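Local structure of Hpr(Ser) kinase (Coxiella burnetii, 3TQF) at residues 9-14 and 18-23; 39-44 and 144-149; 50-53 and 58-61; 67-72 and 77-82; 95-100 and 150-155. The protein probably uses ATP to phosphorylate a serine of the phosphocarrier protein HPr and removes that phosphate again by hydrolysis or phosphorolysis. One frame throughout, in Å; residues are numbered along the deposited sequence.

Interaction 1 (9-14 and 18-23); sequences ANFLVI and GVLITG
The ring of F11 leans at a slant over the neighbouring strand, its CD1–CE1 side coming down on L20, V19 and G18. F11 CD1 meets the methyl L20 CD2 at 3.3 Å, and F11 CE1 lies 3.5 Å from G18 C. Carrying its CG anti to the backbone N (chi1 -167°), F11 brings the ring toward strand 17-23. G18, having no side chain, suits the spot where the ring comes up to backbone. The other flat group, the amide of N10, turns off the hairpin: its OD1 accepts from D47 N, and its side chain also touches K29 and S33 of helix 29-38. Strands 10-14 and 17-23 form an antiparallel beta hairpin in the middle of the main sheet, and the second strand runs into a sequence that resembles a P-loop, where G23 O accepts from K29 NZ. A phosphate ion bound near N10 is consistent with a nucleotide-phosphate pocket. N10 and I21 are a hydrogen-bonded pair, with I21 N 2.8 Å from N10 O. L12 and V19 form the next such pair, and V19 N reaches L12 O at 2.7 Å, nearly straight. On the face carrying L12, V19 and I21, beta-branched and leucine side chains pack together, L12 CD1 4.1 Å from I21 CG1, and L12 also reaches helix 29-38. The end of I14 comes over, I14 CD1 4.1 Å from V19 CG2.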
# COMPACT_ATOMS: atom_id res chain seq x y z
N ALA A 9 -11.46 21.12 -3.55
CA ALA A 9 -11.38 19.72 -3.15
C ALA A 9 -10.93 18.87 -4.33
O ALA A 9 -10.85 19.36 -5.46
CB ALA A 9 -12.74 19.24 -2.64
N ASN A 10 -10.63 17.61 -4.06
CA ASN A 10 -10.43 16.63 -5.13
C ASN A 10 -11.74 15.90 -5.34
O ASN A 10 -12.48 15.68 -4.39
CB ASN A 10 -9.32 15.63 -4.77
CG ASN A 10 -7.99 16.31 -4.51
OD1 ASN A 10 -7.76 17.45 -4.91
ND2 ASN A 10 -7.10 15.60 -3.82
N PHE A 11 -12.03 15.53 -6.58
CA PHE A 11 -13.29 14.89 -6.93
C PHE A 11 -13.02 13.63 -7.71
O PHE A 11 -12.45 13.67 -8.80
CB PHE A 11 -14.17 15.86 -7.73
CG PHE A 11 -15.60 15.43 -7.88
CD1 PHE A 11 -16.29 14.85 -6.83
CD2 PHE A 11 -16.27 15.65 -9.07
CE1 PHE A 11 -17.62 14.46 -6.97
CE2 PHE A 11 -17.60 15.27 -9.22
CZ PHE A 11 -18.27 14.68 -8.17
N LEU A 12 -13.41 12.49 -7.14
CA LEU A 12 -13.17 11.18 -7.73
C LEU A 12 -14.49 10.42 -7.83
O LEU A 12 -15.41 10.66 -7.04
CB LEU A 12 -12.20 10.39 -6.86
CG LEU A 12 -10.86 11.06 -6.55
CD1 LEU A 12 -10.37 10.68 -5.18
CD2 LEU A 12 -9.82 10.72 -7.61
N VAL A 13 -14.59 9.52 -8.80
CA VAL A 13 -15.69 8.57 -8.84
C VAL A 13 -15.19 7.27 -8.22
O VAL A 13 -14.21 6.69 -8.71
CB VAL A 13 -16.21 8.34 -10.26
CG1 VAL A 13 -17.37 7.34 -10.25
CG2 VAL A 13 -16.65 9.66 -10.89
N ILE A 14 -15.84 6.84 -7.14
CA ILE A 14 -15.48 5.63 -6.42
C ILE A 14 -16.72 4.78 -6.19
O ILE A 14 -17.64 5.20 -5.49
CB ILE A 14 -14.88 5.95 -5.04
CG1 ILE A 14 -13.71 6.92 -5.16
CG2 ILE A 14 -14.45 4.66 -4.35
CD1 ILE A 14 -13.16 7.40 -3.81
N GLY A 18 -19.67 9.81 -6.69
CA GLY A 18 -18.86 11.02 -6.76
C GLY A 18 -18.47 11.47 -5.37
O GLY A 18 -19.32 11.85 -4.57
N VAL A 19 -17.17 11.41 -5.08
CA VAL A 19 -16.64 11.64 -3.74
C VAL A 19 -15.70 12.84 -3.73
O VAL A 19 -14.73 12.88 -4.49
CB VAL A 19 -15.86 10.41 -3.24
CG1 VAL A 19 -15.28 10.66 -1.85
CG2 VAL A 19 -16.77 9.17 -3.26
N LEU A 20 -16.01 13.82 -2.87
CA LEU A 20 -15.16 15.00 -2.67
C LEU A 20 -14.19 14.74 -1.53
O LEU A 20 -14.61 14.36 -0.44
CB LEU A 20 -16.03 16.21 -2.32
CG LEU A 20 -17.09 16.67 -3.33
CD1 LEU A 20 -18.00 17.72 -2.71
CD2 LEU A 20 -16.42 17.22 -4.57
N ILE A 21 -12.89 14.96 -1.75
CA ILE A 21 -11.88 14.79 -0.70
C ILE A 21 -11.26 16.13 -0.29
O ILE A 21 -10.78 16.89 -1.13
CB ILE A 21 -10.73 13.88 -1.13
CG1 ILE A 21 -11.26 12.54 -1.66
CG2 ILE A 21 -9.81 13.63 0.04
CD1 ILE A 21 -11.58 11.55 -0.59
N THR A 22 -11.23 16.37 1.02
CA THR A 22 -10.80 17.63 1.61
C THR A 22 -9.84 17.36 2.76
O THR A 22 -9.79 16.26 3.30
CB THR A 22 -12.05 18.43 2.10
OG1 THR A 22 -12.33 19.49 1.17
CG2 THR A 22 -11.84 19.02 3.48
N GLY A 23 -9.06 18.37 3.14
CA GLY A 23 -8.14 18.26 4.27
C GLY A 23 -7.08 19.34 4.27
O GLY A 23 -7.00 20.15 3.34

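Interaction 2 (39-44 and 144-149); sequences RGHQLV and LIETLV
R39 reaches across to the helix and grips the carboxylate of E146 side-on, one nitrogen to each oxygen. R39 NE donates to E146 OE1 at 3.2 Å, and R39 NH2 to E146 OE2 at 2.7 Å, both bonds belonging to one salt bridge. Bends at chi2 and chi3 fold the long arginine chain so that this edge of the guanidinium faces E146. The two flat groups are not coplanar: their planes stand 58° apart, and the arginine meets both oxygens from above the carboxylate plane. The remaining nitrogen, R39 NH1, makes a salt bridge to D38 of the second subunit, so the arginine belongs to both the helix contact and the subunit interface. G40 follows with positive phi and closes helix 29-38 in a Schellman motif, a conformation that glycine adopts easily; the chain then turns back toward strand 42-45. That turn, at the junction of helix and sheet strand in this alpha/beta domain, carries H41 to the same glutamate. H41 NE2 donates to E146 OE1 at 2.7 Å; the oxygen receives it on its anti lone pair, away from OE2, and the imidazole ring stands nearly perpendicular to the carboxylate (87°). E146 OE1 therefore accepts from two donors, R39 NE and H41 NE2. With its CG anti to the backbone N and an extended chain beyond, E146 spans the distance from helix 141-165. The positive partner probably helps to keep this buried glutamate ionised.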
# COMPACT_ATOMS: atom_id res chain seq x y z
N ARG A 39 -6.28 1.62 -8.04
CA ARG A 39 -7.22 0.56 -7.66
C ARG A 39 -8.40 0.43 -8.62
O ARG A 39 -9.28 -0.39 -8.39
CB ARG A 39 -7.77 0.77 -6.24
CG ARG A 39 -6.77 1.30 -5.23
CD ARG A 39 -6.60 0.43 -4.00
NE ARG A 39 -7.76 -0.38 -3.66
CZ ARG A 39 -7.69 -1.52 -2.99
NH1 ARG A 39 -6.52 -1.98 -2.55
NH2 ARG A 39 -8.79 -2.21 -2.74
N GLY A 40 -8.43 1.23 -9.69
CA GLY A 40 -9.45 1.11 -10.73
C GLY A 40 -10.55 2.15 -10.67
O GLY A 40 -11.54 2.05 -11.40
N HIS A 41 -10.39 3.16 -9.82
CA HIS A 41 -11.38 4.23 -9.69
C HIS A 41 -11.03 5.34 -10.67
O HIS A 41 -10.10 5.20 -11.46
CB HIS A 41 -11.44 4.73 -8.25
CG HIS A 41 -11.70 3.64 -7.25
ND1 HIS A 41 -12.76 2.77 -7.37
CD2 HIS A 41 -11.02 3.26 -6.15
CE1 HIS A 41 -12.73 1.91 -6.37
NE2 HIS A 41 -11.69 2.19 -5.61
N GLN A 42 -11.78 6.44 -10.63
CA GLN A 42 -11.66 7.47 -11.65
C GLN A 42 -11.47 8.87 -11.07
O GLN A 42 -11.99 9.19 -10.01
CB GLN A 42 -12.91 7.48 -12.54
CG GLN A 42 -13.08 6.23 -13.37
CD GLN A 42 -14.41 6.19 -14.10
OE1 GLN A 42 -15.46 6.47 -13.51
NE2 GLN A 42 -14.38 5.84 -15.38
N LEU A 43 -10.72 9.68 -11.81
CA LEU A 43 -10.50 11.08 -11.48
C LEU A 43 -11.53 11.95 -12.19
O LEU A 43 -11.80 11.75 -13.37
CB LEU A 43 -9.09 11.50 -11.92
CG LEU A 43 -8.72 12.99 -11.88
CD1 LEU A 43 -8.77 13.54 -10.47
CD2 LEU A 43 -7.35 13.18 -12.49
N VAL A 44 -12.12 12.89 -11.47
CA VAL A 44 -12.89 13.96 -12.10
C VAL A 44 -12.01 15.20 -12.13
O VAL A 44 -11.79 15.78 -13.19
CB VAL A 44 -14.22 14.24 -11.38
CG1 VAL A 44 -15.07 15.19 -12.20
CG2 VAL A 44 -14.97 12.95 -11.15
N LEU A 144 -8.80 2.03 2.83
CA LEU A 144 -9.72 2.48 3.87
C LEU A 144 -10.79 3.38 3.29
O LEU A 144 -11.98 3.21 3.58
CB LEU A 144 -8.96 3.20 4.98
CG LEU A 144 -7.92 2.36 5.74
CD1 LEU A 144 -7.38 3.13 6.94
CD2 LEU A 144 -8.50 1.04 6.18
N ILE A 145 -10.38 4.33 2.45
CA ILE A 145 -11.29 5.26 1.80
C ILE A 145 -12.20 4.54 0.81
O ILE A 145 -13.38 4.84 0.71
CB ILE A 145 -10.52 6.38 1.09
CG1 ILE A 145 -9.82 7.27 2.12
CG2 ILE A 145 -11.44 7.22 0.20
CD1 ILE A 145 -10.76 8.11 2.95
N GLU A 146 -11.66 3.57 0.07
CA GLU A 146 -12.48 2.75 -0.82
C GLU A 146 -13.53 1.99 -0.04
O GLU A 146 -14.68 1.89 -0.47
CB GLU A 146 -11.61 1.77 -1.62
CG GLU A 146 -12.40 0.77 -2.45
CD GLU A 146 -11.51 -0.25 -3.12
OE1 GLU A 146 -10.92 0.06 -4.17
OE2 GLU A 146 -11.40 -1.37 -2.59
N THR A 147 -13.14 1.43 1.09
CA THR A 147 -14.04 0.66 1.95
C THR A 147 -15.10 1.57 2.58
O THR A 147 -16.27 1.19 2.68
CB THR A 147 -13.27 -0.08 3.04
OG1 THR A 147 -12.23 -0.86 2.44
CG2 THR A 147 -14.19 -1.00 3.83
N LEU A 148 -14.68 2.76 3.00
CA LEU A 148 -15.60 3.76 3.56
C LEU A 148 -16.68 4.14 2.56
O LEU A 148 -17.84 4.32 2.93
CB LEU A 148 -14.83 5.02 3.95
CG LEU A 148 -15.60 6.09 4.71
CD1 LEU A 148 -15.82 5.67 6.16
CD2 LEU A 148 -14.85 7.40 4.64
N VAL A 149 -16.29 4.28 1.29
CA VAL A 149 -17.20 4.72 0.23
C VAL A 149 -18.17 3.61 -0.14
O VAL A 149 -19.35 3.87 -0.35
CB VAL A 149 -16.44 5.20 -1.03
CG1 VAL A 149 -17.40 5.49 -2.17
CG2 VAL A 149 -15.61 6.43 -0.71

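Interaction 3 (50-53 and 58-61); sequences DLKQ and LIGS
D50 and S61 form one antiparallel hydrogen-bonded pair and K52 and I59 the next, the axes of the two short segments coming within 4.7 Å. They are the two arms of a beta hairpin, strands 48-53 and 58-61, at one side of the main sheet, where strand 58-61 is also bonded to strand 92-102. S61 N donates to D50 O at 2.7 Å, nearly straight (170°), and I59 N to K52 O at 2.9 Å. Between these pairs G60 faces L51 in a non-hydrogen-bonded pair, and the bare CA of G60 lies 4.0 Å from L51 CD2. Leucines suit positions 51 and 58 because both are buried: L58 CD1 touches L51 CB at 4.3 Å, and both residues pack on L124 and I123. The face bearing K52 is more open to solvent, and the lysine runs out extended past I59, its aliphatic CG 4.3 Å from I59 CB; its ion pair with E54 is long and weak. S61 turns its hydroxyl between its own backbone N and carbonyl carbon (chi1 38°), which brings S61 OG back to the facing strand for a weak bond to D50 O at 3.4 Å.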
# COMPACT_ATOMS: atom_id res chain seq x y z
N ASP A 50 -15.67 22.77 -10.60
CA ASP A 50 -16.85 23.55 -10.96
C ASP A 50 -18.09 22.77 -10.54
O ASP A 50 -18.18 21.57 -10.78
CB ASP A 50 -16.89 23.84 -12.46
CG ASP A 50 -15.75 24.73 -12.93
OD1 ASP A 50 -14.86 25.07 -12.12
OD2 ASP A 50 -15.74 25.08 -14.13
N LEU A 51 -19.04 23.47 -9.92
CA LEU A 51 -20.29 22.86 -9.46
C LEU A 51 -21.48 23.51 -10.15
O LEU A 51 -21.44 24.69 -10.50
CB LEU A 51 -20.43 23.02 -7.94
CG LEU A 51 -19.40 22.35 -7.03
CD1 LEU A 51 -19.69 22.73 -5.59
CD2 LEU A 51 -19.39 20.84 -7.19
N LYS A 52 -22.55 22.74 -10.34
CA LYS A 52 -23.80 23.27 -10.89
C LYS A 52 -24.98 22.36 -10.56
O LYS A 52 -24.80 21.19 -10.22
CB LYS A 52 -23.70 23.45 -12.41
CG LYS A 52 -23.47 22.15 -13.17
CD LYS A 52 -23.41 22.38 -14.68
CE LYS A 52 -23.01 21.10 -15.42
NZ LYS A 52 -23.05 21.26 -16.90
N GLN A 53 -26.19 22.91 -10.66
CA GLN A 53 -27.41 22.14 -10.45
C GLN A 53 -28.14 21.88 -11.76
O GLN A 53 -28.50 22.81 -12.48
CB GLN A 53 -28.34 22.87 -9.47
CG GLN A 53 -28.26 22.35 -8.06
CD GLN A 53 -29.13 23.14 -7.10
OE1 GLN A 53 -30.25 23.53 -7.43
NE2 GLN A 53 -28.61 23.37 -5.90
N LEU A 58 -26.60 17.74 -7.97
CA LEU A 58 -25.38 18.51 -7.82
C LEU A 58 -24.32 17.82 -8.66
O LEU A 58 -23.81 16.77 -8.27
CB LEU A 58 -24.96 18.59 -6.36
CG LEU A 58 -23.71 19.40 -6.04
CD1 LEU A 58 -23.88 20.86 -6.44
CD2 LEU A 58 -23.40 19.29 -4.56
N ILE A 59 -24.00 18.41 -9.80
CA ILE A 59 -22.98 17.87 -10.71
C ILE A 59 -21.67 18.63 -10.55
O ILE A 59 -21.65 19.85 -10.51
CB ILE A 59 -23.44 17.97 -12.18
CG1 ILE A 59 -24.76 17.22 -12.39
CG2 ILE A 59 -22.37 17.43 -13.12
CD1 ILE A 59 -24.67 15.74 -12.11
N GLY A 60 -20.57 17.88 -10.47
CA GLY A 60 -19.23 18.46 -10.36
C GLY A 60 -18.43 18.19 -11.62
O GLY A 60 -18.38 17.06 -12.09
N SER A 61 -17.80 19.23 -12.15
CA SER A 61 -17.05 19.13 -13.39
C SER A 61 -15.72 19.86 -13.28
O SER A 61 -15.60 20.86 -12.58
CB SER A 61 -17.87 19.71 -14.54
OG SER A 61 -18.58 20.85 -14.11

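Interaction 4 (67-72 and 77-82); sequences NGYILI and IIDVPK
G68, I70, I78 and V80 carry the backbone bonds of a small two-stranded beta hairpin, strands 69-72 and 76-79, which runs straight into helix 80-84. I78 N donates to I70 O at 2.8 Å and I70 N back to I78 O, while where the helix begins V80 N reaches G68 O at 3.0 Å. G68 has positive phi, which glycine takes readily, and its carbonyl O and CA lie against P81 CD just beyond the last strand pair. Capping comes next: D79 sits at the N-cap of helix 80-84, where a short acidic side chain can reach a free amide of the first turn, and D79 OD1 takes a weak bond from K82 N. P81 has no amide hydrogen to offer, which costs nothing in the first turn. Apolar packing divides between the faces. On one, the ring of Y69 slants across its neighbours, Y69 CD1 meeting I77 CG2 at 3.3 Å and Y69 CE1 meeting D79 CB at 3.7 Å, and L71 crosses I77 at about a right angle. This side takes part in the trimer: L71 packs on P113 and I77 on L114 of the third subunit. Toward the body of the chain I70 and V80 cover L43, and I72 touches helix 29-38. I70 CD1 packs on V80 CG2 at 3.9 Å, and the terminal methyls I72 CD1 and I78 CD1 meet at 3.6 Å.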
# COMPACT_ATOMS: atom_id res chain seq x y z
N ASN A 67 -7.86 19.52 -16.89
CA ASN A 67 -8.53 18.23 -16.95
C ASN A 67 -7.57 17.08 -17.28
O ASN A 67 -6.83 17.15 -18.26
CB ASN A 67 -9.66 18.25 -17.98
CG ASN A 67 -10.64 17.11 -17.78
OD1 ASN A 67 -11.27 17.00 -16.73
ND2 ASN A 67 -10.77 16.26 -18.79
N GLY A 68 -7.60 16.04 -16.45
CA GLY A 68 -6.77 14.86 -16.66
C GLY A 68 -5.42 14.88 -15.96
O GLY A 68 -4.71 13.87 -15.97
N TYR A 69 -5.07 16.01 -15.34
CA TYR A 69 -3.77 16.17 -14.71
C TYR A 69 -3.84 16.22 -13.19
O TYR A 69 -4.78 16.76 -12.62
CB TYR A 69 -3.09 17.43 -15.24
CG TYR A 69 -2.75 17.37 -16.71
CD1 TYR A 69 -1.63 16.68 -17.15
CD2 TYR A 69 -3.56 17.99 -17.66
CE1 TYR A 69 -1.31 16.61 -18.50
CE2 TYR A 69 -3.25 17.93 -19.01
CZ TYR A 69 -2.13 17.24 -19.42
OH TYR A 69 -1.82 17.18 -20.76
N ILE A 70 -2.82 15.63 -12.55
CA ILE A 70 -2.67 15.60 -11.10
C ILE A 70 -1.26 16.08 -10.78
O ILE A 70 -0.32 15.72 -11.48
CB ILE A 70 -2.82 14.16 -10.54
CG1 ILE A 70 -4.29 13.77 -10.44
CG2 ILE A 70 -2.17 14.01 -9.17
CD1 ILE A 70 -4.49 12.38 -9.83
N LEU A 71 -1.11 16.87 -9.73
CA LEU A 71 0.20 17.29 -9.25
C LEU A 71 0.55 16.54 -7.97
O LEU A 71 -0.25 16.52 -7.02
CB LEU A 71 0.23 18.80 -9.01
CG LEU A 71 1.53 19.38 -8.44
CD1 LEU A 71 2.68 19.24 -9.44
CD2 LEU A 71 1.34 20.84 -8.06
N ILE A 72 1.72 15.92 -7.95
CA ILE A 72 2.24 15.25 -6.76
C ILE A 72 3.68 15.69 -6.56
O ILE A 72 4.52 15.49 -7.44
CB ILE A 72 2.18 13.72 -6.90
CG1 ILE A 72 0.73 13.24 -6.97
CG2 ILE A 72 2.90 13.04 -5.75
CD1 ILE A 72 0.59 11.73 -7.06
N ILE A 77 3.73 16.99 -12.58
CA ILE A 77 2.46 16.75 -13.25
C ILE A 77 2.35 15.30 -13.72
O ILE A 77 3.34 14.69 -14.13
CB ILE A 77 2.30 17.71 -14.46
CG1 ILE A 77 2.10 19.14 -13.96
CG2 ILE A 77 1.11 17.31 -15.33
CD1 ILE A 77 0.81 19.35 -13.17
N ILE A 78 1.14 14.76 -13.65
CA ILE A 78 0.86 13.40 -14.08
C ILE A 78 -0.30 13.41 -15.06
O ILE A 78 -1.44 13.68 -14.67
CB ILE A 78 0.48 12.49 -12.88
CG1 ILE A 78 1.59 12.46 -11.83
CG2 ILE A 78 0.17 11.07 -13.35
CD1 ILE A 78 1.21 11.73 -10.56
N ASP A 79 -0.02 13.13 -16.33
CA ASP A 79 -1.05 12.94 -17.34
C ASP A 79 -1.72 11.59 -17.07
O ASP A 79 -1.28 10.57 -17.58
CB ASP A 79 -0.43 12.98 -18.75
CG ASP A 79 -1.48 12.99 -19.86
OD1 ASP A 79 -2.66 12.68 -19.61
OD2 ASP A 79 -1.10 13.32 -21.01
N VAL A 80 -2.77 11.61 -16.26
CA VAL A 80 -3.42 10.37 -15.81
C VAL A 80 -3.94 9.50 -16.95
O VAL A 80 -3.75 8.28 -16.92
CB VAL A 80 -4.55 10.65 -14.78
CG1 VAL A 80 -5.39 9.41 -14.54
CG2 VAL A 80 -3.97 11.17 -13.47
N PRO A 81 -4.60 10.10 -17.96
CA PRO A 81 -5.02 9.32 -19.13
C PRO A 81 -3.88 8.58 -19.82
O PRO A 81 -4.02 7.39 -20.12
CB PRO A 81 -5.59 10.39 -20.06
CG PRO A 81 -6.09 11.42 -19.17
CD PRO A 81 -5.21 11.44 -17.96
N LYS A 82 -2.77 9.26 -20.05
CA LYS A 82 -1.61 8.64 -20.69
C LYS A 82 -1.13 7.42 -19.91
O LYS A 82 -0.81 6.39 -20.50
CB LYS A 82 -0.47 9.66 -20.82
CG LYS A 82 0.73 9.17 -21.65
CD LYS A 82 0.71 9.70 -23.07
CE LYS A 82 1.83 9.08 -23.91
NZ LYS A 82 1.99 9.76 -25.23

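Interaction 5 (95-100 and 150-155); sequences VHLSIS and RNHRLK
H152 and L97 provide most of the buried surface, the leucine methyl L97 CD1 sitting over one face of the imidazole. This is a CH-pi contact: L97 CD1 is 3.7 Å from the centre of the H152 ring and only 11° off its normal. With CG anti to the backbone N (chi1 176°), H152 carries its ring from the helix to the strand, where it meets L97 CD1, the two side chains passing one another head to tail. A leucine suits the place because its branched end covers the flat ring and still packs, by its other side, on V149 one turn back along the helix. The contact joins helix 141-165 to the main sheet at its long strand 92-102, the layered alpha/beta packing of this kinase domain, and I99 further along the strand continues it on I145 and L148. The polar edge of the histidine is bridged to H96: a water donates to H96 O at 2.7 Å and also bonds H152 NE2, lying in the plane of the ring. The second ring nitrogen, H152 ND1, is hydrogen-bonded to Y118 OH, so polar partners meet both nitrogens while L97 covers one face. R150 NH2 bonds to L83 O of the second subunit.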
# COMPACT_ATOMS: atom_id res chain seq x y z
N VAL A 95 -22.35 14.57 -7.29
CA VAL A 95 -21.70 14.56 -5.99
C VAL A 95 -22.56 13.76 -5.03
O VAL A 95 -23.72 14.11 -4.82
CB VAL A 95 -21.55 15.99 -5.43
CG1 VAL A 95 -20.95 15.97 -4.02
CG2 VAL A 95 -20.71 16.84 -6.37
N HIS A 96 -22.01 12.70 -4.46
CA HIS A 96 -22.75 11.85 -3.52
C HIS A 96 -22.25 11.96 -2.08
O HIS A 96 -23.04 11.89 -1.13
CB HIS A 96 -22.67 10.39 -3.96
CG HIS A 96 -23.42 10.11 -5.22
ND1 HIS A 96 -24.72 9.65 -5.22
CD2 HIS A 96 -23.06 10.23 -6.52
CE1 HIS A 96 -25.13 9.50 -6.47
NE2 HIS A 96 -24.14 9.84 -7.28
N LEU A 97 -20.94 12.11 -1.91
CA LEU A 97 -20.32 12.07 -0.60
C LEU A 97 -19.17 13.06 -0.52
O LEU A 97 -18.51 13.34 -1.52
CB LEU A 97 -19.80 10.65 -0.33
CG LEU A 97 -19.05 10.36 0.97
CD1 LEU A 97 -19.99 10.39 2.16
CD2 LEU A 97 -18.36 9.01 0.86
N SER A 98 -18.95 13.59 0.68
CA SER A 98 -17.84 14.48 0.96
C SER A 98 -17.05 13.91 2.12
O SER A 98 -17.58 13.82 3.22
CB SER A 98 -18.38 15.87 1.30
OG SER A 98 -17.40 16.66 1.95
N ILE A 99 -15.81 13.52 1.89
CA ILE A 99 -14.95 13.03 2.96
C ILE A 99 -13.94 14.10 3.34
O ILE A 99 -13.27 14.67 2.48
CB ILE A 99 -14.20 11.74 2.56
CG1 ILE A 99 -15.19 10.62 2.24
CG2 ILE A 99 -13.26 11.30 3.67
CD1 ILE A 99 -14.54 9.40 1.65
N SER A 100 -13.84 14.36 4.63
CA SER A 100 -12.93 15.36 5.17
C SER A 100 -11.87 14.64 6.00
O SER A 100 -12.17 14.13 7.08
CB SER A 100 -13.71 16.35 6.03
OG SER A 100 -12.88 17.41 6.46
N ARG A 150 -17.68 2.38 -0.23
CA ARG A 150 -18.52 1.23 -0.55
C ARG A 150 -19.55 0.98 0.54
O ARG A 150 -20.69 0.62 0.26
CB ARG A 150 -17.67 -0.02 -0.78
CG ARG A 150 -16.77 0.07 -2.01
CD ARG A 150 -15.80 -1.08 -2.08
NE ARG A 150 -16.50 -2.34 -2.33
CZ ARG A 150 -16.05 -3.54 -1.98
NH1 ARG A 150 -14.89 -3.69 -1.35
NH2 ARG A 150 -16.77 -4.61 -2.27
N ASN A 151 -19.13 1.16 1.79
CA ASN A 151 -20.05 1.07 2.93
C ASN A 151 -21.11 2.14 2.87
O ASN A 151 -22.27 1.89 3.20
CB ASN A 151 -19.29 1.19 4.27
CG ASN A 151 -19.02 -0.16 4.91
OD1 ASN A 151 -19.00 -1.19 4.24
ND2 ASN A 151 -18.81 -0.15 6.22
N HIS A 152 -20.71 3.34 2.45
CA HIS A 152 -21.65 4.45 2.32
C HIS A 152 -22.73 4.14 1.28
O HIS A 152 -23.91 4.39 1.51
CB HIS A 152 -20.93 5.75 1.97
CG HIS A 152 -21.85 6.90 1.73
ND1 HIS A 152 -22.42 7.62 2.76
CD2 HIS A 152 -22.34 7.43 0.58
CE1 HIS A 152 -23.21 8.56 2.25
NE2 HIS A 152 -23.17 8.46 0.93
N ARG A 153 -22.31 3.61 0.13
CA ARG A 153 -23.25 3.27 -0.93
C ARG A 153 -24.24 2.21 -0.48
O ARG A 153 -25.43 2.30 -0.79
CB ARG A 153 -22.50 2.79 -2.17
CG ARG A 153 -23.40 2.25 -3.27
CD ARG A 153 -22.77 2.41 -4.63
NE ARG A 153 -23.51 1.66 -5.64
CZ ARG A 153 -23.20 0.44 -6.07
NH1 ARG A 153 -22.14 -0.21 -5.60
NH2 ARG A 153 -23.96 -0.14 -7.00
N LEU A 154 -23.77 1.20 0.24
CA LEU A 154 -24.66 0.20 0.81
C LEU A 154 -25.64 0.84 1.79
O LEU A 154 -26.83 0.51 1.79
CB LEU A 154 -23.87 -0.91 1.51
CG LEU A 154 -23.13 -1.88 0.59
CD1 LEU A 154 -22.31 -2.86 1.42
CD2 LEU A 154 -24.11 -2.63 -0.31
N LYS A 155 -25.15 1.77 2.60
CA LYS A 155 -25.99 2.46 3.58
C LYS A 155 -27.08 3.31 2.93
O LYS A 155 -28.23 3.31 3.38
CB LYS A 155 -25.12 3.31 4.51
CG LYS A 155 -25.91 4.00 5.61
CD LYS A 155 -25.06 4.34 6.83
CE LYS A 155 -25.94 4.81 8.00
NZ LYS A 155 -25.20 4.84 9.30
O HOH W 1 -24.77 9.85 -0.70

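In the fold
From the N terminus, interaction 1 closes a short hairpin in the middle of the sheet before any other contact opens. Interaction 2 then starts at 39-44 and is completed only about a hundred residues later, by helix 141-165. Interactions 3 and 4 lie wholly within that long loop, one after the other: a hairpin at one side of the main sheet and a separate two-stranded hairpin that packs on strand 42-45. Interaction 5 opens at 95-100, still inside the loop, but closes at 150-155, beyond the end of interaction 2, so the two cross. Strands 10-14 and 42-45 join interactions 1 and 2, strand 92-102 joins 1, 3 and 5, and the same helix serves 2 and 5.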